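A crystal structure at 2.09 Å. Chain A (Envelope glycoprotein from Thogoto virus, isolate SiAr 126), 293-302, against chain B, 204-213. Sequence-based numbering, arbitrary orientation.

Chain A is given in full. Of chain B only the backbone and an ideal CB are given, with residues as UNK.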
ATOM      1  N   ALA A 293      10.578   9.077   5.586  1.00 37.09           N
ATOM      2  CA  ALA A 293      10.999  10.469   5.564  1.00 37.55           C
ATOM      3  C   ALA A 293      11.764  10.836   6.833  1.00 45.98           C
ATOM      4  O   ALA A 293      12.809  11.496   6.767  1.00 38.80           O
ATOM      5  CB  ALA A 293       9.790  11.382   5.394  1.00 34.10           C
ATOM      6  N   PHE A 294      11.259  10.422   7.997  1.00 39.39           N
ATOM      7  CA  PHE A 294      11.986  10.678   9.238  1.00 37.46           C
ATOM      8  C   PHE A 294      13.382  10.054   9.202  1.00 46.44           C
ATOM      9  O   PHE A 294      14.369  10.693   9.592  1.00 39.45           O
ATOM     10  CB  PHE A 294      11.187  10.153  10.431  1.00 34.59           C
ATOM     11  CG  PHE A 294      11.899  10.298  11.739  1.00 39.52           C
ATOM     12  CD1 PHE A 294      11.884  11.505  12.420  1.00 42.90           C
ATOM     13  CD2 PHE A 294      12.606   9.229  12.287  1.00 44.24           C
ATOM     14  CE1 PHE A 294      12.564  11.652  13.636  1.00 43.38           C
ATOM     15  CE2 PHE A 294      13.290   9.376  13.506  1.00 38.07           C
ATOM     16  CZ  PHE A 294      13.250  10.581  14.171  1.00 39.68           C
ATOM     17  N   GLU A 295      13.491   8.811   8.725  1.00 43.56           N
ATOM     18  CA  GLU A 295      14.788   8.144   8.735  1.00 43.68           C
ATOM     19  C   GLU A 295      15.740   8.776   7.727  1.00 43.32           C
ATOM     20  O   GLU A 295      16.944   8.903   7.993  1.00 39.07           O
ATOM     21  CB  GLU A 295      14.609   6.650   8.466  1.00 41.77           C
ATOM     22  CG  GLU A 295      13.696   5.955   9.482  1.00 46.76           C
ATOM     23  CD  GLU A 295      14.380   5.683  10.817  1.00 51.85           C
ATOM     24  OE1 GLU A 295      15.600   5.429  10.815  1.00 50.87           O
ATOM     25  OE2 GLU A 295      13.694   5.714  11.864  1.00 56.29           O
ATOM     26  N   LEU A 296      15.221   9.202   6.569  1.00 36.20           N
ATOM     27  CA  LEU A 296      16.086   9.875   5.599  1.00 39.93           C
ATOM     28  C   LEU A 296      16.588  11.220   6.122  1.00 41.66           C
ATOM     29  O   LEU A 296      17.728  11.614   5.843  1.00 39.47           O
ATOM     30  CB  LEU A 296      15.348  10.066   4.275  1.00 39.19           C
ATOM     31  CG  LEU A 296      15.090   8.773   3.510  1.00 47.04           C
ATOM     32  CD1 LEU A 296      14.209   9.049   2.301  1.00 44.50           C
ATOM     33  CD2 LEU A 296      16.409   8.127   3.098  1.00 41.80           C
ATOM     34  N   GLU A 297      15.744  11.961   6.842  1.00 39.07           N
ATOM     35  CA  GLU A 297      16.184  13.240   7.394  1.00 42.99           C
ATOM     36  C   GLU A 297      17.210  13.042   8.506  1.00 46.92           C
ATOM     37  O   GLU A 297      18.158  13.830   8.642  1.00 47.70           O
ATOM     38  CB  GLU A 297      14.985  14.032   7.902  1.00 39.41           C
ATOM     39  CG  GLU A 297      14.087  14.496   6.789  1.00 45.92           C
ATOM     40  CD  GLU A 297      14.711  15.596   5.959  1.00 51.55           C
ATOM     41  OE1 GLU A 297      15.237  16.563   6.544  1.00 58.96           O
ATOM     42  OE2 GLU A 297      14.699  15.495   4.720  1.00 45.11           O
ATOM     43  N   GLY A 298      17.029  12.003   9.321  1.00 42.07           N
ATOM     44  CA  GLY A 298      18.041  11.670  10.314  1.00 42.83           C
ATOM     45  C   GLY A 298      19.356  11.238   9.687  1.00 39.15           C
ATOM     46  O   GLY A 298      20.433  11.602  10.166  1.00 39.73           O
ATOM     47  N   LEU A 299      19.287  10.437   8.618  1.00 40.26           N
ATOM     48  CA  LEU A 299      20.493  10.119   7.852  1.00 41.76           C
ATOM     49  C   LEU A 299      21.156  11.380   7.315  1.00 43.27           C
ATOM     50  O   LEU A 299      22.388  11.488   7.312  1.00 38.16           O
ATOM     51  CB  LEU A 299      20.162   9.169   6.700  1.00 39.63           C
ATOM     52  CG  LEU A 299      19.873   7.737   7.137  1.00 48.60           C
ATOM     53  CD1 LEU A 299      19.327   6.911   5.972  1.00 49.43           C
ATOM     54  CD2 LEU A 299      21.138   7.119   7.690  1.00 48.03           C
ATOM     55  N   ARG A 300      20.356  12.346   6.859  1.00 35.80           N
ATOM     56  CA  ARG A 300      20.903  13.620   6.395  1.00 35.11           C
ATOM     57  C   ARG A 300      21.634  14.354   7.520  1.00 46.05           C
ATOM     58  O   ARG A 300      22.726  14.908   7.321  1.00 39.34           O
ATOM     59  CB  ARG A 300      19.774  14.482   5.849  1.00 35.65           C
ATOM     60  CG  ARG A 300      20.197  15.727   5.113  1.00 40.31           C
ATOM     61  CD  ARG A 300      18.952  16.459   4.663  1.00 47.16           C
ATOM     62  NE  ARG A 300      19.278  17.701   3.988  1.00 44.26           N
ATOM     63  CZ  ARG A 300      19.612  17.793   2.709  1.00 48.49           C
ATOM     64  NH1 ARG A 300      19.689  16.706   1.940  1.00 45.54           N
ATOM     65  NH2 ARG A 300      19.882  18.982   2.198  1.00 55.79           N
ATOM     66  N   ALA A 301      21.014  14.417   8.699  1.00 37.73           N
ATOM     67  CA  ALA A 301      21.678  15.023   9.848  1.00 44.63           C
ATOM     68  C   ALA A 301      22.978  14.297  10.176  1.00 43.91           C
ATOM     69  O   ALA A 301      23.981  14.928  10.516  1.00 41.63           O
ATOM     70  CB  ALA A 301      20.739  15.017  11.056  1.00 38.23           C
ATOM     71  N   SER A 302      22.984  12.965  10.068  1.00 41.03           N
ATOM     72  CA  SER A 302      24.197  12.225  10.392  1.00 44.26           C
ATOM     73  C   SER A 302      25.278  12.432   9.335  1.00 43.03           C
ATOM     74  O   SER A 302      26.464  12.562   9.671  1.00 41.63           O
ATOM     75  CB  SER A 302      23.878  10.747  10.574  1.00 46.35           C
ATOM     76  OG  SER A 302      23.345  10.526  11.867  1.00 50.37           O
TER
ATOM     77  N   UNK B 204       9.537  14.864  22.343  1.00 57.89           N
ATOM     78  CA  UNK B 204       9.447  14.156  21.075  1.00 58.68           C
ATOM     79  C   UNK B 204      10.644  14.526  20.213  1.00 61.86           C
ATOM     80  O   UNK B 204      10.905  15.712  19.980  1.00 58.87           O
ATOM     81  CB  UNK B 204       8.136  14.479  20.355  1.00 58.68           C
ATOM     82  N   UNK B 205      11.371  13.513  19.752  1.00 54.70           N
ATOM     83  CA  UNK B 205      12.475  13.741  18.837  1.00 51.42           C
ATOM     84  C   UNK B 205      11.941  14.059  17.446  1.00 51.06           C
ATOM     85  O   UNK B 205      11.112  13.320  16.897  1.00 52.31           O
ATOM     86  CB  UNK B 205      13.402  12.524  18.794  1.00 51.42           C
ATOM     87  N   UNK B 206      12.392  15.181  16.902  1.00 53.45           N
ATOM     88  CA  UNK B 206      12.074  15.619  15.553  1.00 52.31           C
ATOM     89  C   UNK B 206      13.356  16.065  14.868  1.00 55.06           C
ATOM     90  O   UNK B 206      14.270  16.587  15.515  1.00 47.97           O
ATOM     91  CB  UNK B 206      11.039  16.746  15.567  1.00 52.31           C
ATOM     92  N   UNK B 207      13.419  15.860  13.557  1.00 51.90           N
ATOM     93  CA  UNK B 207      14.440  16.478  12.725  1.00 53.07           C
ATOM     94  C   UNK B 207      13.801  17.658  12.010  1.00 51.66           C
ATOM     95  O   UNK B 207      12.772  17.500  11.342  1.00 50.70           O
ATOM     96  CB  UNK B 207      15.037  15.480  11.731  1.00 53.07           C
ATOM     97  N   UNK B 208      14.367  18.845  12.200  1.00 47.20           N
ATOM     98  CA  UNK B 208      13.801  20.066  11.647  1.00 47.68           C
ATOM     99  C   UNK B 208      14.732  20.571  10.563  1.00 52.68           C
ATOM    100  O   UNK B 208      15.929  20.774  10.798  1.00 57.50           O
ATOM    101  CB  UNK B 208      13.588  21.126  12.730  1.00 47.68           C
ATOM    102  N   UNK B 209      14.174  20.773   9.378  1.00 56.18           N
ATOM    103  CA  UNK B 209      14.936  21.090   8.173  1.00 61.20           C
ATOM    104  C   UNK B 209      14.484  22.463   7.706  1.00 63.07           C
ATOM    105  O   UNK B 209      13.435  22.580   7.050  1.00 70.38           O
ATOM    106  CB  UNK B 209      14.741  20.036   7.082  1.00 61.20           C
ATOM    107  N   UNK B 210      15.207  23.531   8.059  1.00 74.91           N
ATOM    108  CA  UNK B 210      14.821  24.873   7.600  1.00 77.70           C
ATOM    109  C   UNK B 210      15.087  25.124   6.123  1.00 79.82           C
ATOM    110  O   UNK B 210      14.564  26.110   5.583  1.00 80.33           O
ATOM    111  CB  UNK B 210      15.564  25.928   8.422  1.00 77.70           C
ATOM    112  N   UNK B 211      15.882  24.278   5.459  1.00 78.85           N
ATOM    113  CA  UNK B 211      16.115  24.401   4.023  1.00 87.30           C
ATOM    114  C   UNK B 211      15.412  23.286   3.256  1.00 80.58           C
ATOM    115  O   UNK B 211      16.063  22.476   2.589  1.00 74.82           O
ATOM    116  CB  UNK B 211      17.615  24.381   3.723  1.00 87.30           C
ATOM    117  N   UNK B 212      14.088  23.232   3.345  1.00 77.49           N
ATOM    118  CA  UNK B 212      13.301  22.199   2.682  1.00 86.85           C
ATOM    119  C   UNK B 212      12.292  22.883   1.773  1.00 94.92           C
ATOM    120  O   UNK B 212      11.336  23.493   2.258  1.00101.08           O
ATOM    121  CB  UNK B 212      12.603  21.290   3.696  1.00 86.85           C
ATOM    122  N   UNK B 213      12.500  22.779   0.462  1.00 90.36           N
ATOM    123  CA  UNK B 213      11.601  23.394  -0.505  1.00104.29           C
ATOM    124  C   UNK B 213      11.326  22.423  -1.645  1.00108.84           C
ATOM    125  O   UNK B 213      11.913  21.340  -1.728  1.00103.77           O
ATOM    126  CB  UNK B 213      12.190  24.700  -1.041  1.00104.29           C
TER

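Residues 293-302 of chain A form a continuous helix, crossed at 69° by the chain B strand 204-209, the axes approaching to 8.7 Å. Position 204 has extended backbone angles, and its CB has nothing of the helix within 5.5 Å, so the helix sets no preference; the residue is Ile B204.

At position 205 the CA-to-CB bond points sideways and the ideal CB lies 5.0 Å from CZ of Phe A294. A small side chain, polar or apolar, would fit beside the ring. Ser B205 is found, its OG 4.4 Å from Phe A294 CZ. Position 206 points away, and chain A leaves the choice open; Cys B206 is bonded covalently to a group elsewhere in the structure.

Position 207 turns toward the helix where its CA comes nearest, 6.5 Å from the CA of Gly A298. The missing side chain of Gly A298 leaves a shallow groove bounded by Phe A294 and Ala A301. A large apolar residue would suit, whether aromatic or a long aliphatic such as Leu or Met. Phe B207 (chi1 m) lays its ring over the glycine: Gly A298 CA is 3.6 Å from the ring centroid, a CH-pi contact over the face. An ideal CB on Gly A298 would stand 2.9 Å from Phe B207 CE2, a clash, so this close approach depends on the glycine. Phe B207 CD2 reaches within 3.4 Å of Phe A294 CE1, the two rings inclined at 49°, while CE1 of Phe B207 packs 3.8 Å from Ala A301 CB.

Position 208 points away and accepts many residues; it is Val B208.

Position 209 again points toward chain A, its ideal CB 3.5 Å from Glu A297 OE1, with Arg A300 nearby. A donor such as Ser, Thr or Asn could address the glutamate, and an acid could answer the arginine. In Asp B209, OD2 forms a long salt bridge to Arg A300 NE (3.8 Å), through charge alone, while water 1 links Asp B209 OD1 (2.7 Å) to Arg A300 NE (3.0 Å). Asp B209 OD2 also lies 2.7 Å from Glu A297 OE1, a separation suggesting that one acid is protonated.

Position 210, at phi -73°, allows proline, and is Pro B210. Position 211 faces sideways, free of the helix; it is Asp B211.

From 212 only a long side chain could reach the helix: Tyr B212 brings CE2 to 3.5 Å from Glu A297 OE2. Position 213 is out of reach, and Trp B213 is poorly ordered.

Chain B, residues 204-213: ISCFVDPDYW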
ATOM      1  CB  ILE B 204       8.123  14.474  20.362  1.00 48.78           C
ATOM      2  CG1 ILE B 204       7.008  13.698  21.040  1.00 52.92           C
ATOM      3  CG2 ILE B 204       8.193  14.126  18.894  1.00 62.91           C
ATOM      4  CD1 ILE B 204       5.700  14.383  20.955  1.00 58.58           C
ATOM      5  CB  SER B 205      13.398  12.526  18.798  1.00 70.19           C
ATOM      6  OG  SER B 205      12.689  11.347  18.450  1.00 87.22           O
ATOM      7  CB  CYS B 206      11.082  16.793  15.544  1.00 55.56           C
ATOM      8  SG  CYS B 206       9.523  16.501  16.388  1.00 73.68           S
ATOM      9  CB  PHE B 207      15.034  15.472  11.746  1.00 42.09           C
ATOM     10  CG  PHE B 207      15.922  14.462  12.415  1.00 48.55           C
ATOM     11  CD1 PHE B 207      17.205  14.820  12.858  1.00 47.09           C
ATOM     12  CD2 PHE B 207      15.476  13.181  12.641  1.00 43.14           C
ATOM     13  CE1 PHE B 207      18.018  13.901  13.491  1.00 47.82           C
ATOM     14  CE2 PHE B 207      16.282  12.254  13.271  1.00 48.44           C
ATOM     15  CZ  PHE B 207      17.571  12.622  13.704  1.00 47.94           C
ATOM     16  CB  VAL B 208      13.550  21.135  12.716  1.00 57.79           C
ATOM     17  CG1 VAL B 208      13.123  22.422  12.046  1.00 61.10           C
ATOM     18  CG2 VAL B 208      12.464  20.664  13.664  1.00 57.21           C
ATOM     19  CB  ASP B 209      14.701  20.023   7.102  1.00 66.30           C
ATOM     20  CG  ASP B 209      15.789  19.999   6.028  1.00 73.45           C
ATOM     21  OD1 ASP B 209      16.460  21.039   5.852  1.00 64.92           O
ATOM     22  OD2 ASP B 209      15.964  18.935   5.362  1.00 69.24           O
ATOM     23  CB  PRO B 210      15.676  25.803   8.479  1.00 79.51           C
ATOM     24  CG  PRO B 210      16.866  24.977   8.811  1.00 73.28           C
ATOM     25  CD  PRO B 210      16.376  23.566   8.962  1.00 74.76           C
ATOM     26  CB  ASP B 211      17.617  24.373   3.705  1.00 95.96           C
ATOM     27  CG  ASP B 211      18.295  25.699   3.962  1.00105.47           C
ATOM     28  OD1 ASP B 211      17.631  26.746   3.777  1.00105.06           O
ATOM     29  OD2 ASP B 211      19.490  25.686   4.331  1.00112.09           O
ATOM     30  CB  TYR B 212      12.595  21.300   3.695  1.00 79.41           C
ATOM     31  CG  TYR B 212      12.276  19.943   3.126  1.00 78.06           C
ATOM     32  CD1 TYR B 212      11.083  19.710   2.455  1.00 79.90           C
ATOM     33  CD2 TYR B 212      13.182  18.900   3.237  1.00 76.56           C
ATOM     34  CE1 TYR B 212      10.794  18.470   1.925  1.00 73.42           C
ATOM     35  CE2 TYR B 212      12.906  17.659   2.707  1.00 73.36           C
ATOM     36  CZ  TYR B 212      11.710  17.449   2.052  1.00 76.71           C
ATOM     37  OH  TYR B 212      11.434  16.211   1.519  1.00 75.75           O
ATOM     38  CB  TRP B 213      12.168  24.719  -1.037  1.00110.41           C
ATOM     39  CG  TRP B 213      12.123  25.822  -0.021  1.00117.70           C
ATOM     40  CD1 TRP B 213      13.124  26.201   0.828  1.00119.01           C
ATOM     41  CD2 TRP B 213      11.008  26.677   0.266  1.00118.26           C
ATOM     42  NE1 TRP B 213      12.704  27.243   1.619  1.00118.30           N
ATOM     43  CE2 TRP B 213      11.410  27.555   1.295  1.00117.16           C
ATOM     44  CE3 TRP B 213       9.712  26.788  -0.249  1.00116.20           C
ATOM     45  CZ2 TRP B 213      10.561  28.530   1.819  1.00114.94           C
ATOM     46  CZ3 TRP B 213       8.871  27.759   0.272  1.00115.14           C
ATOM     47  CH2 TRP B 213       9.300  28.616   1.296  1.00113.96           C
TER
HETATM   48  O   HOH W   1      18.993  20.499   5.007  1.00 54.22           O
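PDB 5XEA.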